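Side-chain contact in VP24 (White spot syndrome virus, PDB 5HLJ), which is a major envelope protein of the virus, probably anchored in the membrane by a transmembrane helix, and a beta-strand-rich protein that assembles as three subunits: residues Leu145-Thr150 and Tyr162-Arg167. Residues are numbered along the deposited sequence; the frame is centred on the assembly and turned at random.
Sequences LVFGAT and YLLSMR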
ATOM      1  N   LEU A 145      -2.834  15.034 -12.276  1.00 62.60           N
ATOM      2  CA  LEU A 145      -2.532  13.868 -11.447  1.00 64.74           C
ATOM      3  C   LEU A 145      -2.456  12.651 -12.340  1.00 63.07           C
ATOM      4  O   LEU A 145      -3.379  12.394 -13.111  1.00 60.73           O
ATOM      5  CB  LEU A 145      -3.590  13.669 -10.358  1.00 62.18           C
ATOM      6  CG  LEU A 145      -3.476  12.446  -9.433  1.00 64.50           C
ATOM      7  CD1 LEU A 145      -2.224  12.506  -8.602  1.00 60.51           C
ATOM      8  CD2 LEU A 145      -4.698  12.340  -8.491  1.00 59.92           C
ATOM      9  N   VAL A 146      -1.346  11.918 -12.279  1.00 64.58           N
ATOM     10  CA  VAL A 146      -1.214  10.748 -13.136  1.00 58.80           C
ATOM     11  C   VAL A 146      -0.657   9.539 -12.385  1.00 61.70           C
ATOM     12  O   VAL A 146       0.079   9.670 -11.405  1.00 61.08           O
ATOM     13  CB  VAL A 146      -0.291  11.022 -14.392  1.00 67.88           C
ATOM     14  CG1 VAL A 146      -0.511  12.411 -14.973  1.00 61.46           C
ATOM     15  CG2 VAL A 146       1.165  10.830 -14.074  1.00 66.04           C
ATOM     16  N   PHE A 147      -1.021   8.354 -12.855  1.00 59.40           N
ATOM     17  CA  PHE A 147      -0.274   7.155 -12.520  1.00 63.15           C
ATOM     18  C   PHE A 147      -0.284   6.271 -13.755  1.00 64.44           C
ATOM     19  O   PHE A 147      -1.171   6.394 -14.615  1.00 65.77           O
ATOM     20  CB  PHE A 147      -0.852   6.440 -11.281  1.00 61.82           C
ATOM     21  CG  PHE A 147      -2.117   5.658 -11.544  1.00 63.51           C
ATOM     22  CD1 PHE A 147      -2.063   4.362 -12.027  1.00 59.42           C
ATOM     23  CD2 PHE A 147      -3.355   6.214 -11.279  1.00 62.88           C
ATOM     24  CE1 PHE A 147      -3.218   3.645 -12.269  1.00 67.33           C
ATOM     25  CE2 PHE A 147      -4.520   5.497 -11.511  1.00 63.60           C
ATOM     26  CZ  PHE A 147      -4.452   4.215 -12.018  1.00 64.48           C
ATOM     27  N   GLY A 148       0.721   5.414 -13.873  1.00 61.65           N
ATOM     28  CA  GLY A 148       0.754   4.465 -14.965  1.00 61.73           C
ATOM     29  C   GLY A 148       0.631   3.040 -14.475  1.00 65.06           C
ATOM     30  O   GLY A 148       0.948   2.723 -13.322  1.00 63.34           O
ATOM     31  N   ALA A 149       0.146   2.173 -15.348  1.00 61.02           N
ATOM     32  CA  ALA A 149       0.158   0.750 -15.054  1.00 65.48           C
ATOM     33  C   ALA A 149       0.534   0.026 -16.322  1.00 65.08           C
ATOM     34  O   ALA A 149      -0.017   0.299 -17.381  1.00 66.76           O
ATOM     35  CB  ALA A 149      -1.202   0.268 -14.528  1.00 60.71           C
ATOM     36  N   THR A 150       1.489  -0.884 -16.214  1.00 63.19           N
ATOM     37  CA  THR A 150       1.877  -1.693 -17.345  1.00 66.10           C
ATOM     38  C   THR A 150       1.540  -3.147 -17.055  1.00 64.86           C
ATOM     39  O   THR A 150       2.126  -3.774 -16.169  1.00 67.82           O
ATOM     40  CB  THR A 150       3.376  -1.516 -17.669  1.00 69.15           C
ATOM     41  OG1 THR A 150       3.577  -0.213 -18.220  1.00 66.73           O
ATOM     42  CG2 THR A 150       3.858  -2.558 -18.692  1.00 63.15           C
ATOM     43  N   TYR A 162     -11.157  -1.864 -12.395  1.00 64.15           N
ATOM     44  CA  TYR A 162     -10.216  -1.717 -11.284  1.00 67.06           C
ATOM     45  C   TYR A 162     -10.733  -0.830 -10.158  1.00 65.63           C
ATOM     46  O   TYR A 162     -11.602   0.021 -10.359  1.00 66.23           O
ATOM     47  CB  TYR A 162      -8.861  -1.185 -11.797  1.00 60.03           C
ATOM     48  CG  TYR A 162      -8.093  -2.307 -12.437  1.00 66.51           C
ATOM     49  CD1 TYR A 162      -8.320  -2.677 -13.778  1.00 67.72           C
ATOM     50  CD2 TYR A 162      -7.190  -3.050 -11.698  1.00 61.22           C
ATOM     51  CE1 TYR A 162      -7.642  -3.760 -14.353  1.00 60.78           C
ATOM     52  CE2 TYR A 162      -6.518  -4.115 -12.255  1.00 65.87           C
ATOM     53  CZ  TYR A 162      -6.744  -4.472 -13.580  1.00 64.36           C
ATOM     54  OH  TYR A 162      -6.048  -5.541 -14.089  1.00 66.13           O
ATOM     55  N   LEU A 163     -10.191  -1.070  -8.967  1.00 66.68           N
ATOM     56  CA  LEU A 163     -10.482  -0.279  -7.775  1.00 65.02           C
ATOM     57  C   LEU A 163      -9.234   0.493  -7.432  1.00 64.68           C
ATOM     58  O   LEU A 163      -8.150  -0.077  -7.374  1.00 65.85           O
ATOM     59  CB  LEU A 163     -10.902  -1.169  -6.610  1.00 62.95           C
ATOM     60  CG  LEU A 163     -11.988  -2.191  -6.953  1.00 66.93           C
ATOM     61  CD1 LEU A 163     -12.259  -3.162  -5.792  1.00 64.51           C
ATOM     62  CD2 LEU A 163     -13.249  -1.434  -7.341  1.00 66.09           C
ATOM     63  N   LEU A 164      -9.385   1.793  -7.225  1.00 64.31           N
ATOM     64  CA  LEU A 164      -8.251   2.667  -7.015  1.00 63.82           C
ATOM     65  C   LEU A 164      -8.230   3.192  -5.585  1.00 64.21           C
ATOM     66  O   LEU A 164      -9.216   3.737  -5.106  1.00 64.98           O
ATOM     67  CB  LEU A 164      -8.308   3.832  -8.008  1.00 68.20           C
ATOM     68  CG  LEU A 164      -7.337   5.010  -7.827  1.00 69.67           C
ATOM     69  CD1 LEU A 164      -5.890   4.593  -8.102  1.00 63.61           C
ATOM     70  CD2 LEU A 164      -7.746   6.186  -8.729  1.00 66.94           C
ATOM     71  N   SER A 165      -7.107   3.015  -4.906  1.00 60.29           N
ATOM     72  CA  SER A 165      -6.912   3.618  -3.601  1.00 64.71           C
ATOM     73  C   SER A 165      -5.896   4.743  -3.672  1.00 64.05           C
ATOM     74  O   SER A 165      -4.778   4.539  -4.133  1.00 65.81           O
ATOM     75  CB  SER A 165      -6.453   2.583  -2.574  1.00 63.98           C
ATOM     76  OG  SER A 165      -7.533   1.800  -2.119  1.00 76.01           O
ATOM     77  N   MET A 166      -6.285   5.924  -3.214  1.00 62.22           N
ATOM     78  CA  MET A 166      -5.340   7.036  -3.118  1.00 67.87           C
ATOM     79  C   MET A 166      -5.232   7.500  -1.677  1.00 67.50           C
ATOM     80  O   MET A 166      -6.242   7.639  -0.993  1.00 69.24           O
ATOM     81  CB  MET A 166      -5.768   8.212  -4.003  1.00 60.29           C
ATOM     82  CG  MET A 166      -5.941   7.865  -5.464  1.00 65.27           C
ATOM     83  SD  MET A 166      -6.237   9.316  -6.508  1.00 72.62           S
ATOM     84  CE  MET A 166      -7.906   9.767  -6.030  1.00 66.85           C
ATOM     85  N   ARG A 167      -4.017   7.761  -1.210  1.00 64.56           N
ATOM     86  CA  ARG A 167      -3.873   8.359   0.102  1.00 65.38           C
ATOM     87  C   ARG A 167      -3.662   9.859  -0.003  1.00 63.24           C
ATOM     88  O   ARG A 167      -2.735  10.319  -0.660  1.00 66.87           O
ATOM     89  CB  ARG A 167      -2.724   7.719   0.889  1.00 71.37           C
ATOM     90  CG  ARG A 167      -2.584   8.335   2.283  1.00 76.52           C
ATOM     91  CD  ARG A 167      -1.549   7.621   3.150  1.00 86.83           C
ATOM     92  NE  ARG A 167      -1.078   8.469   4.253  1.00 92.85           N
ATOM     93  CZ  ARG A 167      -1.008   8.077   5.528  1.00 97.89           C
ATOM     94  NH1 ARG A 167      -1.396   6.846   5.879  1.00 97.49           N
ATOM     95  NH2 ARG A 167      -0.549   8.913   6.463  1.00 84.96           N
TER
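F147 and L164 reach toward each other from strands on opposite walls of the fold, and L145 and M166 do the same two residues along each strand. CE2 of F147 lies 3.8 Å from CD1 of L164, with CZ of the same ring next nearest to that methyl, at 4.2 Å. The methyl approaches the ring obliquely, and the two side chains pass one another, running in opposite senses. The F147 ring is carried inward by a chi1 of 76°, which sets CG between the backbone N and the carbonyl carbon. In the second pair, CD2 of L145 meets SD of M166 at 3.9 Å, the two chains crossing at a slant. In M166, chi1 and the extended chi2 carry SD up to L145, and the bend at chi3 (-71°) turns CE away from CD2. All four residues are buried, yet they share only 124 Å² between the segments, and the nearest CA atoms, those of F147 and M166, stand 10.7 Å apart: side chains alone bridge the walls. Neighbours complete the apolar filling, with F34 meeting the F147 ring, I25 and L93 against the same side chain, V97 beside L145 and L112 beside L164. Against this tight part, V146, T150, L163 and S165 project from the outer side of their strands, partly exposed. There S165 OG is hydrogen-bonded to N22 OD1, while L163 packs on F132 of the third subunit and T150 on F123 of the second. Strand 141-151 pairs with 90-99, whereas 161-170 lies between 19-28 and 105-114; apolar side chains meeting across the interior are consistent with the core of a beta-barrel, one sheet curling until these strands face each other.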